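Local coordinates for putative large adhesion protein (Lap) involved in biofilm formation (Marinobacter hydrocarbonoclasticus ATCC 49840, PDB 6M8M), which binds sugars such as glucose through a calcium ion in the PA14 domain of a large RTX adhesin that is thought to take part in biofilm formation, at residues 40-45 with 114-119; 126-131 with 193-198; 131-136 with 188-193; 139-144 with 175-180. One frame throughout, in Å; residues are numbered along the deposited sequence.

How the contacts relate
The four contacts are antiparallel strand pairings in the two facing sheets of the PA14 fold. Contacts 1 and 4 belong to one sheet, their centres 11 Å apart, and are joined where strand 113-122 hydrogen-bonds to strand 174-181. Contacts 2 and 3 are successive parts of one pairing in the other sheet, strand 128-136 with strand 186-194, and share F131 and R193. Along the chain contact 1 closes first; contact 4 is then nested inside contact 3, and contact 3 inside contact 2. Contacts 3 and 4, also 11 Å apart centre to centre, pack F131 and V133 against I141 between the sheets; strand 128-136 runs on to D136, which binds the calcium and meets the glucose.

Contact 1: 40-45 with 114-119; sequences GEYYAY and AIVKLT
G40 begins the pairing with its CA 3.9 Å from CD2 of L118; with no side chain there, the leucine methyl can lie directly against the backbone. E41 and K117 form a hydrogen-bonded antiparallel pair, with E41 N 2.8 Å from K117 O and the return bond running from K117 N to E41 O. Their long side chains lie alongside each other on the face shared with Y43 and I115, OE2 of E41 resting 3.8 Å from CD of K117. The charged ends stop short of a salt bridge, E41 OE2 lying 4.5 Å from K117 NZ, and a water bridges them instead, donating to E41 OE1 and accepting from K117 NZ. Y42 turns to the other face. With its CG anti to the backbone N (chi1 178°), the ring slants across to the partner strand and sets OH 3.4 Å from CB of A114, a residue small enough to admit it. Y43 returns to the first face, where its N bonds to I115 O at 2.9 Å and its CB meets CB of I115 at 4.0 Å. Beyond it, Y45 sends its ring away to meet F63 edge-to-face. Strands 38-45 and 113-122 are antiparallel neighbours in one sheet of the PA14 beta-sandwich, flanked by strands 71-75 and 174-181 respectively; helix 57-66 packs on the face of Y43 and I115, while V116 and L118 touch F73.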
# COMPACT_ATOMS: atom_id res chain seq x y z
N GLY A 40 3.23 -5.71 6.05
CA GLY A 40 3.75 -5.22 4.78
C GLY A 40 4.54 -6.30 4.05
O GLY A 40 5.34 -7.02 4.67
N GLU A 41 4.33 -6.37 2.75
CA GLU A 41 5.06 -7.24 1.86
C GLU A 41 5.60 -6.42 0.70
O GLU A 41 4.88 -5.59 0.12
CB GLU A 41 4.14 -8.33 1.31
CG GLU A 41 3.70 -9.31 2.38
CD GLU A 41 2.56 -10.20 1.93
OE1 GLU A 41 2.85 -11.24 1.29
OE2 GLU A 41 1.39 -9.87 2.19
N TYR A 42 6.85 -6.65 0.34
CA TYR A 42 7.53 -5.96 -0.75
C TYR A 42 7.92 -6.99 -1.80
O TYR A 42 8.51 -8.03 -1.46
CB TYR A 42 8.78 -5.25 -0.24
CG TYR A 42 9.57 -4.55 -1.32
CD1 TYR A 42 10.56 -5.21 -2.03
CD2 TYR A 42 9.30 -3.22 -1.64
CE1 TYR A 42 11.27 -4.56 -3.03
CE2 TYR A 42 10.02 -2.57 -2.61
CZ TYR A 42 10.98 -3.24 -3.32
OH TYR A 42 11.68 -2.54 -4.27
N TYR A 43 7.63 -6.69 -3.07
CA TYR A 43 7.95 -7.55 -4.20
C TYR A 43 8.79 -6.76 -5.20
O TYR A 43 8.36 -5.70 -5.69
CB TYR A 43 6.69 -8.02 -4.91
CG TYR A 43 5.77 -8.85 -4.06
CD1 TYR A 43 4.93 -8.26 -3.14
CD2 TYR A 43 5.75 -10.23 -4.17
CE1 TYR A 43 4.10 -9.04 -2.34
CE2 TYR A 43 4.94 -10.99 -3.39
CZ TYR A 43 4.12 -10.41 -2.48
OH TYR A 43 3.33 -11.25 -1.72
N ALA A 44 9.95 -7.29 -5.53
CA ALA A 44 10.77 -6.79 -6.62
C ALA A 44 10.23 -7.35 -7.92
O ALA A 44 9.94 -8.55 -8.02
CB ALA A 44 12.20 -7.29 -6.43
N TYR A 45 10.02 -6.50 -8.91
CA TYR A 45 9.53 -6.92 -10.22
C TYR A 45 10.51 -6.41 -11.26
O TYR A 45 10.82 -5.22 -11.30
CB TYR A 45 8.14 -6.36 -10.45
CG TYR A 45 7.52 -6.71 -11.80
CD1 TYR A 45 7.85 -5.99 -12.94
CD2 TYR A 45 6.59 -7.72 -11.93
CE1 TYR A 45 7.27 -6.27 -14.17
CE2 TYR A 45 6.01 -8.01 -13.15
CZ TYR A 45 6.35 -7.27 -14.26
OH TYR A 45 5.73 -7.55 -15.47
N ALA A 114 8.42 -2.11 -8.58
CA ALA A 114 8.25 -2.60 -7.22
C ALA A 114 6.79 -2.58 -6.83
O ALA A 114 6.02 -1.73 -7.28
CB ALA A 114 9.06 -1.76 -6.24
N ILE A 115 6.41 -3.51 -5.96
CA ILE A 115 5.04 -3.67 -5.49
C ILE A 115 5.07 -3.73 -3.97
O ILE A 115 5.93 -4.41 -3.39
CB ILE A 115 4.43 -4.97 -6.05
CG1 ILE A 115 4.30 -4.89 -7.58
CG2 ILE A 115 3.08 -5.26 -5.43
CD1 ILE A 115 4.13 -6.24 -8.25
N VAL A 116 4.11 -3.07 -3.33
CA VAL A 116 3.91 -3.17 -1.89
C VAL A 116 2.48 -3.63 -1.64
O VAL A 116 1.54 -3.13 -2.26
CB VAL A 116 4.15 -1.81 -1.20
CG1 VAL A 116 3.83 -1.90 0.29
CG2 VAL A 116 5.57 -1.35 -1.43
N LYS A 117 2.32 -4.57 -0.72
CA LYS A 117 1.02 -5.00 -0.23
C LYS A 117 0.96 -4.79 1.26
O LYS A 117 1.92 -5.10 1.97
CB LYS A 117 0.79 -6.45 -0.58
CG LYS A 117 -0.51 -7.02 -0.08
CD LYS A 117 -0.71 -8.41 -0.65
CE LYS A 117 -1.90 -9.11 -0.04
NZ LYS A 117 -2.03 -10.47 -0.66
N LEU A 118 -0.14 -4.26 1.73
CA LEU A 118 -0.39 -4.03 3.15
C LEU A 118 -1.70 -4.67 3.52
O LEU A 118 -2.71 -4.45 2.84
CB LEU A 118 -0.44 -2.53 3.44
CG LEU A 118 0.89 -1.79 3.29
CD1 LEU A 118 0.68 -0.32 2.99
CD2 LEU A 118 1.72 -1.95 4.56
N THR A 119 -1.72 -5.44 4.60
CA THR A 119 -2.94 -6.11 5.03
C THR A 119 -3.11 -6.01 6.54
O THR A 119 -2.15 -5.92 7.30
CB THR A 119 -2.98 -7.59 4.63
OG1 THR A 119 -1.80 -8.23 5.10
CG2 THR A 119 -3.07 -7.75 3.13
O HOH W 1 0.31 -7.80 3.33
O HOH W 2 0.42 -12.00 -0.18

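Contact 2: 126-131 with 193-198; sequences AGTYQF and REQGGA
R193 and Q130 run alongside each other in the same direction, and hold each other through both backbone and side chain. NE and NH2 of R193 fork onto the single oxygen OE1 of Q130, the NH2 bond being 2.8 Å long. The oxygen sits in the guanidinium plane, whereas both nitrogens approach from one face of the amide. R193 reaches it with CG between the backbone N and the carbonyl carbon (chi1 68°) and an extended chain that runs beside the equally extended glutamine. Glutamine suits the place because its two ends do different work: OE1 accepts from the arginine while NE2 donates to G162 O. The backbones add a reciprocal pair, with R193 N 2.9 Å from Q130 O and Q130 N bonded to R193 O. T128 closes the other end: its O accepts from Q195 N at 2.9 Å in a nearly straight bond (175°), and its CG2 lies 4.1 Å from CB of Q195. A water that accepts from T128 N and donates to E194 OE2 spans the strands there. Beyond E194 the chain leaves the strand in a type II beta turn, in which glycine suits the positive phi of G196. Strand 158-166 borders strand 128-136 on its other side, bonding T128 OG1 to T166 OG1 and packing F165 on Y129.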
# COMPACT_ATOMS: atom_id res chain seq x y z
N ALA A 126 -18.36 0.52 14.47
CA ALA A 126 -19.35 0.70 13.41
C ALA A 126 -19.34 2.15 12.92
O ALA A 126 -19.33 3.08 13.71
CB ALA A 126 -20.75 0.34 13.92
N GLY A 127 -19.36 2.33 11.61
CA GLY A 127 -19.33 3.68 11.07
C GLY A 127 -19.10 3.69 9.58
O GLY A 127 -19.02 2.65 8.92
N THR A 128 -19.02 4.92 9.08
CA THR A 128 -18.83 5.23 7.67
C THR A 128 -17.53 6.00 7.56
O THR A 128 -17.33 6.99 8.27
CB THR A 128 -20.00 6.07 7.15
OG1 THR A 128 -21.22 5.35 7.40
CG2 THR A 128 -19.83 6.37 5.68
N TYR A 129 -16.63 5.51 6.73
CA TYR A 129 -15.26 5.97 6.65
C TYR A 129 -14.88 6.22 5.20
O TYR A 129 -15.61 5.88 4.27
CB TYR A 129 -14.31 4.94 7.30
CG TYR A 129 -14.65 4.66 8.75
CD1 TYR A 129 -14.16 5.46 9.76
CD2 TYR A 129 -15.49 3.61 9.10
CE1 TYR A 129 -14.48 5.22 11.09
CE2 TYR A 129 -15.81 3.37 10.43
CZ TYR A 129 -15.31 4.18 11.41
OH TYR A 129 -15.61 3.95 12.76
N GLN A 130 -13.69 6.79 4.99
CA GLN A 130 -13.27 7.18 3.66
C GLN A 130 -11.76 7.37 3.64
O GLN A 130 -11.21 8.04 4.52
CB GLN A 130 -13.96 8.48 3.26
CG GLN A 130 -13.66 8.98 1.87
CD GLN A 130 -14.42 10.26 1.58
OE1 GLN A 130 -14.53 11.12 2.44
NE2 GLN A 130 -14.96 10.37 0.38
N PHE A 131 -11.11 6.81 2.63
CA PHE A 131 -9.69 7.01 2.40
C PHE A 131 -9.45 8.13 1.40
O PHE A 131 -10.25 8.38 0.50
CB PHE A 131 -9.06 5.74 1.84
CG PHE A 131 -8.93 4.60 2.81
CD1 PHE A 131 -7.88 4.56 3.69
CD2 PHE A 131 -9.83 3.55 2.80
CE1 PHE A 131 -7.74 3.48 4.58
CE2 PHE A 131 -9.70 2.49 3.67
CZ PHE A 131 -8.65 2.45 4.55
N ARG A 193 -10.49 8.95 7.21
CA ARG A 193 -11.36 9.73 8.08
C ARG A 193 -12.67 8.99 8.29
O ARG A 193 -13.09 8.15 7.49
CB ARG A 193 -11.66 11.11 7.52
CG ARG A 193 -12.51 11.12 6.29
CD ARG A 193 -12.69 12.56 5.87
NE ARG A 193 -13.33 12.70 4.59
CZ ARG A 193 -13.65 13.87 4.05
NH1 ARG A 193 -13.39 15.00 4.70
NH2 ARG A 193 -14.22 13.92 2.87
N GLU A 194 -13.34 9.34 9.38
CA GLU A 194 -14.76 9.06 9.52
C GLU A 194 -15.52 10.15 8.79
O GLU A 194 -15.09 11.30 8.73
CB GLU A 194 -15.14 9.04 11.00
CG GLU A 194 -16.56 8.60 11.24
CD GLU A 194 -16.88 8.33 12.71
OE1 GLU A 194 -16.01 8.57 13.57
OE2 GLU A 194 -18.00 7.88 13.01
N GLN A 195 -16.65 9.78 8.19
CA GLN A 195 -17.53 10.75 7.57
C GLN A 195 -17.85 11.87 8.56
O GLN A 195 -18.20 11.63 9.72
CB GLN A 195 -18.82 10.04 7.16
CG GLN A 195 -19.86 10.90 6.48
CD GLN A 195 -21.12 10.12 6.20
OE1 GLN A 195 -21.54 9.95 5.06
NE2 GLN A 195 -21.72 9.61 7.26
N GLY A 196 -17.71 13.12 8.09
CA GLY A 196 -17.92 14.27 8.94
C GLY A 196 -16.73 14.63 9.78
O GLY A 196 -16.82 15.57 10.60
N GLY A 197 -15.63 13.91 9.64
CA GLY A 197 -14.44 14.19 10.41
C GLY A 197 -13.24 14.54 9.55
O GLY A 197 -13.35 14.72 8.34
N ALA A 198 -12.10 14.66 10.21
CA ALA A 198 -10.86 15.08 9.57
C ALA A 198 -10.00 13.88 9.22
O ALA A 198 -9.99 12.86 9.91
CB ALA A 198 -10.07 16.00 10.51
O HOH W 3 -19.58 7.05 10.93

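Contact 3: 131-136 with 188-193; sequences FRVRAD and LRIELR. With CA (calcium ion), chain E; BGC (beta-D-glucopyranose), chain B.
L192 lays its CD1 over the centre of one face of the F131 ring, 3.8 Å from the centroid and only 10° off the ring normal, a CH-pi contact. L192 CG, trans to the backbone N (chi1 179°), carries the methyl there. From the next residue but one, I190 brings CG2 to 3.5 Å from CD1 of F131. The apolar row continues where V133 CG1 meets L188 CD1 at 3.9 Å, and L188 CD1 also lies 4.1 Å from CB of A135. Branched and aromatic residues suit this side because it faces strand 139-143 of the opposite sheet: strands 128-136 and 186-194 are antiparallel neighbours in one layer of the PA14 beta-sandwich. The alternate residues turn to the other, partly exposed face. There R132, bent at chi3, grips E191 side-on in a salt bridge, NE to OE2 at 2.9 Å and NH2 to OE1 at 3.2 Å, both oxygens being met on the syn side. R134 and R189 also run alongside each other, but find separate partners, T159 for the first and D79 for the second. At the strand end D136 OD1 binds a calcium ion at 2.3 Å, while OD2 lies 2.6 Å from glucose O2. The glucose offers O1 and O2 to the same calcium, whose remaining ligands come from D137, D181, G183 and A185; adjacent aspartates at this point recall the PA14 lectins of yeast flocculins.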
# COMPACT_ATOMS: atom_id res chain seq x y z
N PHE A 131 -11.11 6.81 2.63
CA PHE A 131 -9.69 7.01 2.40
C PHE A 131 -9.45 8.13 1.40
O PHE A 131 -10.25 8.38 0.50
CB PHE A 131 -9.06 5.74 1.84
CG PHE A 131 -8.93 4.60 2.81
CD1 PHE A 131 -7.88 4.56 3.69
CD2 PHE A 131 -9.83 3.55 2.80
CE1 PHE A 131 -7.74 3.48 4.58
CE2 PHE A 131 -9.70 2.49 3.67
CZ PHE A 131 -8.65 2.45 4.55
N ARG A 132 -8.30 8.77 1.54
CA ARG A 132 -7.73 9.67 0.54
C ARG A 132 -6.28 9.26 0.36
O ARG A 132 -5.58 9.03 1.34
CB ARG A 132 -7.86 11.14 0.95
CG ARG A 132 -7.34 12.08 -0.13
CD ARG A 132 -7.70 13.51 0.18
NE ARG A 132 -6.96 14.00 1.32
CZ ARG A 132 -7.04 15.24 1.80
NH1 ARG A 132 -7.84 16.12 1.21
NH2 ARG A 132 -6.32 15.59 2.85
N VAL A 133 -5.84 9.15 -0.89
CA VAL A 133 -4.54 8.56 -1.21
C VAL A 133 -3.78 9.48 -2.14
O VAL A 133 -4.33 9.91 -3.16
CB VAL A 133 -4.69 7.17 -1.86
CG1 VAL A 133 -3.31 6.57 -2.16
CG2 VAL A 133 -5.52 6.24 -0.98
N ARG A 134 -2.53 9.76 -1.81
CA ARG A 134 -1.61 10.41 -2.73
C ARG A 134 -0.56 9.36 -3.11
O ARG A 134 0.09 8.79 -2.23
CB ARG A 134 -0.93 11.62 -2.10
CG ARG A 134 0.02 12.31 -3.09
CD ARG A 134 0.49 13.64 -2.54
NE ARG A 134 1.36 14.37 -3.47
CZ ARG A 134 0.92 15.10 -4.48
NH1 ARG A 134 -0.36 15.21 -4.74
NH2 ARG A 134 1.81 15.72 -5.25
N ALA A 135 -0.43 9.08 -4.40
CA ALA A 135 0.48 8.02 -4.82
C ALA A 135 1.06 8.28 -6.20
O ALA A 135 0.47 8.97 -7.04
CB ALA A 135 -0.26 6.66 -4.84
N ASP A 136 2.24 7.69 -6.40
CA ASP A 136 2.90 7.49 -7.70
C ASP A 136 3.50 6.10 -7.52
O ASP A 136 4.39 5.96 -6.69
CB ASP A 136 3.97 8.56 -7.90
CG ASP A 136 4.88 8.29 -9.08
OD1 ASP A 136 4.96 7.14 -9.55
OD2 ASP A 136 5.57 9.26 -9.50
N LEU A 188 3.64 6.98 -1.56
CA LEU A 188 2.37 6.43 -1.11
C LEU A 188 2.02 7.05 0.23
O LEU A 188 2.68 6.78 1.24
CB LEU A 188 2.40 4.91 -0.98
CG LEU A 188 1.12 4.26 -0.47
CD1 LEU A 188 -0.05 4.48 -1.42
CD2 LEU A 188 1.34 2.78 -0.23
N ARG A 189 0.95 7.85 0.27
CA ARG A 189 0.45 8.43 1.51
C ARG A 189 -1.04 8.14 1.59
O ARG A 189 -1.80 8.58 0.72
CB ARG A 189 0.70 9.93 1.56
CG ARG A 189 0.23 10.57 2.85
CD ARG A 189 0.34 12.08 2.81
NE ARG A 189 1.71 12.52 2.63
CZ ARG A 189 2.08 13.56 1.88
NH1 ARG A 189 1.18 14.27 1.21
NH2 ARG A 189 3.37 13.87 1.78
N ILE A 190 -1.46 7.41 2.61
CA ILE A 190 -2.85 7.04 2.80
C ILE A 190 -3.38 7.74 4.05
O ILE A 190 -2.77 7.65 5.12
CB ILE A 190 -3.02 5.51 2.92
CG1 ILE A 190 -2.45 4.84 1.68
CG2 ILE A 190 -4.47 5.15 3.14
CD1 ILE A 190 -2.54 3.34 1.66
N GLU A 191 -4.51 8.42 3.89
CA GLU A 191 -5.25 9.02 4.98
C GLU A 191 -6.61 8.35 5.11
O GLU A 191 -7.19 7.89 4.13
CB GLU A 191 -5.48 10.51 4.73
CG GLU A 191 -4.25 11.37 4.66
CD GLU A 191 -4.53 12.68 3.95
OE1 GLU A 191 -4.47 13.74 4.62
OE2 GLU A 191 -4.84 12.64 2.75
N LEU A 192 -7.14 8.34 6.33
CA LEU A 192 -8.45 7.79 6.63
C LEU A 192 -9.21 8.79 7.48
O LEU A 192 -8.62 9.41 8.38
CB LEU A 192 -8.28 6.48 7.39
CG LEU A 192 -9.57 5.77 7.81
CD1 LEU A 192 -10.38 5.31 6.63
CD2 LEU A 192 -9.24 4.56 8.69
N ARG A 193 -10.49 8.95 7.21
CA ARG A 193 -11.36 9.73 8.08
C ARG A 193 -12.67 8.99 8.29
O ARG A 193 -13.09 8.15 7.49
CB ARG A 193 -11.66 11.11 7.52
CG ARG A 193 -12.51 11.12 6.29
CD ARG A 193 -12.69 12.56 5.87
NE ARG A 193 -13.33 12.70 4.59
CZ ARG A 193 -13.65 13.87 4.05
NH1 ARG A 193 -13.39 15.00 4.70
NH2 ARG A 193 -14.22 13.92 2.87
CA CA E . 6.74 5.99 -10.49
C2 BGC B . 6.86 8.65 -12.58
C3 BGC B . 6.73 10.12 -12.82
C4 BGC B . 6.19 10.40 -14.19
C5 BGC B . 4.87 9.66 -14.40
C6 BGC B . 4.28 9.84 -15.76
C1 BGC B . 5.53 7.97 -12.82
O1 BGC B . 5.66 6.62 -12.66
O2 BGC B . 7.26 8.32 -11.24
O3 BGC B . 8.01 10.77 -12.64
O4 BGC B . 5.91 11.80 -14.33
O5 BGC B . 5.08 8.23 -14.20
O6 BGC B . 5.16 9.43 -16.77

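Contact 4: 139-144 with 175-180; sequences YRIEVN and VEIVYW
V178 O receives the backbone N of R140 at 2.9 Å and, beside it, the CA-H of Y139, whose CA is 3.0 Å away. The bond is returned from V178 N to R140 O, and E142 and E176 repeat the same reciprocal pairing two residues on. Between these pairs I141 and I177 pack flank to flank, CG1 to CG1 3.9 Å apart, with CG2 of I141 also reaching CG2 of V175. Beta-branched residues favour extended backbone and fill the buried face closely. Within 139-143 and 175-180 the strand axes are antiparallel (180°); both strands belong to one sheet of the PA14 sandwich, and this face meets the other sheet: I141 touches F131 and I190, and Y139 touches V133. Y139 has CG between its backbone N and carbonyl carbon (chi1 58°), which carries the ring away from strand 174-181. The tryptophan W180, similarly turned (chi1 72°), brings CZ3 to 3.6 Å from Y139 N, while its NE1 bonds to N154 OD1. Y179 OH donates a hydrogen bond to the carbonyl O of D136, tying this sheet to the end of the sugar-binding strand. On the other face E142 and E176 stand together, OE1 of the first 4.6 Å from OE2 of the second. K61 makes a salt bridge to E176 and a long, weak ion pair to E142, which would ease the repulsion. R140, bent at chi3, pairs with E150 through NH2 and makes a long salt bridge to E142, NH1 to OE2 at 3.8 Å.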
# COMPACT_ATOMS: atom_id res chain seq x y z
N TYR A 139 -2.62 2.03 -7.22
CA TYR A 139 -2.98 1.33 -5.99
C TYR A 139 -4.44 0.92 -6.03
O TYR A 139 -5.24 1.44 -6.81
CB TYR A 139 -2.76 2.19 -4.73
CG TYR A 139 -3.54 3.47 -4.81
CD1 TYR A 139 -3.03 4.56 -5.49
CD2 TYR A 139 -4.83 3.58 -4.28
CE1 TYR A 139 -3.75 5.72 -5.63
CE2 TYR A 139 -5.57 4.76 -4.43
CZ TYR A 139 -5.02 5.82 -5.11
OH TYR A 139 -5.74 6.99 -5.28
N ARG A 140 -4.78 -0.01 -5.14
CA ARG A 140 -6.17 -0.34 -4.84
C ARG A 140 -6.27 -0.63 -3.35
O ARG A 140 -5.42 -1.36 -2.80
CB ARG A 140 -6.66 -1.55 -5.62
CG ARG A 140 -8.11 -1.90 -5.23
CD ARG A 140 -8.68 -3.03 -6.04
NE ARG A 140 -8.95 -2.60 -7.40
CZ ARG A 140 -9.30 -3.42 -8.37
NH1 ARG A 140 -9.39 -4.73 -8.14
NH2 ARG A 140 -9.52 -2.94 -9.58
N ILE A 141 -7.30 -0.09 -2.70
CA ILE A 141 -7.66 -0.42 -1.32
C ILE A 141 -8.99 -1.15 -1.34
O ILE A 141 -9.96 -0.66 -1.93
CB ILE A 141 -7.77 0.84 -0.44
CG1 ILE A 141 -6.50 1.69 -0.55
CG2 ILE A 141 -8.10 0.43 1.00
CD1 ILE A 141 -6.46 2.88 0.38
N GLU A 142 -9.04 -2.29 -0.69
CA GLU A 142 -10.27 -3.06 -0.51
C GLU A 142 -10.55 -3.23 0.98
O GLU A 142 -9.63 -3.47 1.77
CB GLU A 142 -10.14 -4.44 -1.16
CG GLU A 142 -10.08 -4.39 -2.68
CD GLU A 142 -9.74 -5.72 -3.32
OE1 GLU A 142 -9.40 -6.67 -2.58
OE2 GLU A 142 -9.81 -5.81 -4.57
N VAL A 143 -11.81 -3.07 1.36
CA VAL A 143 -12.26 -3.31 2.73
C VAL A 143 -13.33 -4.38 2.65
O VAL A 143 -14.31 -4.22 1.89
CB VAL A 143 -12.78 -2.04 3.40
CG1 VAL A 143 -13.47 -2.37 4.73
CG2 VAL A 143 -11.63 -1.06 3.63
N ASN A 144 -13.12 -5.48 3.36
CA ASN A 144 -14.03 -6.63 3.30
C ASN A 144 -14.28 -7.04 1.86
O ASN A 144 -15.40 -7.38 1.46
CB ASN A 144 -15.33 -6.33 4.05
CG ASN A 144 -15.14 -6.39 5.56
OD1 ASN A 144 -14.43 -7.26 6.07
ND2 ASN A 144 -15.74 -5.45 6.27
N VAL A 175 -8.71 -5.18 5.59
CA VAL A 175 -8.24 -4.17 4.65
C VAL A 175 -7.04 -4.74 3.91
O VAL A 175 -6.17 -5.38 4.50
CB VAL A 175 -7.93 -2.84 5.37
CG1 VAL A 175 -6.86 -2.98 6.46
CG2 VAL A 175 -7.53 -1.78 4.35
N GLU A 176 -7.05 -4.56 2.59
CA GLU A 176 -5.97 -5.02 1.72
C GLU A 176 -5.63 -3.90 0.77
O GLU A 176 -6.51 -3.38 0.07
CB GLU A 176 -6.35 -6.27 0.94
CG GLU A 176 -5.27 -6.69 -0.04
CD GLU A 176 -5.49 -8.06 -0.65
OE1 GLU A 176 -5.97 -8.96 0.07
OE2 GLU A 176 -5.18 -8.23 -1.85
N ILE A 177 -4.36 -3.51 0.75
CA ILE A 177 -3.85 -2.45 -0.10
C ILE A 177 -2.79 -3.04 -0.99
O ILE A 177 -1.87 -3.71 -0.50
CB ILE A 177 -3.25 -1.32 0.75
CG1 ILE A 177 -4.32 -0.73 1.67
CG2 ILE A 177 -2.61 -0.25 -0.12
CD1 ILE A 177 -3.76 -0.06 2.89
N VAL A 178 -2.88 -2.77 -2.29
CA VAL A 178 -1.77 -3.04 -3.19
C VAL A 178 -1.37 -1.72 -3.84
O VAL A 178 -2.22 -0.86 -4.09
CB VAL A 178 -2.06 -4.14 -4.24
CG1 VAL A 178 -2.41 -5.45 -3.56
CG2 VAL A 178 -3.13 -3.70 -5.20
N TYR A 179 -0.09 -1.57 -4.11
CA TYR A 179 0.51 -0.33 -4.59
C TYR A 179 1.69 -0.73 -5.46
O TYR A 179 2.35 -1.74 -5.19
CB TYR A 179 0.97 0.57 -3.40
CG TYR A 179 2.07 1.52 -3.80
CD1 TYR A 179 1.79 2.72 -4.42
CD2 TYR A 179 3.39 1.15 -3.64
CE1 TYR A 179 2.81 3.56 -4.86
CE2 TYR A 179 4.41 1.97 -4.08
CZ TYR A 179 4.12 3.16 -4.69
OH TYR A 179 5.17 3.91 -5.14
N TRP A 180 1.99 0.06 -6.49
CA TRP A 180 3.20 -0.19 -7.26
C TRP A 180 3.87 1.08 -7.74
O TRP A 180 3.25 2.15 -7.86
CB TRP A 180 2.91 -1.10 -8.46
CG TRP A 180 2.15 -0.46 -9.59
CD1 TRP A 180 2.67 0.14 -10.68
CD2 TRP A 180 0.73 -0.41 -9.73
NE1 TRP A 180 1.66 0.58 -11.50
CE2 TRP A 180 0.46 0.25 -10.95
CE3 TRP A 180 -0.35 -0.86 -8.95
CZ2 TRP A 180 -0.84 0.46 -11.42
CZ3 TRP A 180 -1.64 -0.65 -9.42
CH2 TRP A 180 -1.87 0.00 -10.64
O HOH W 4 -9.31 -7.99 0.10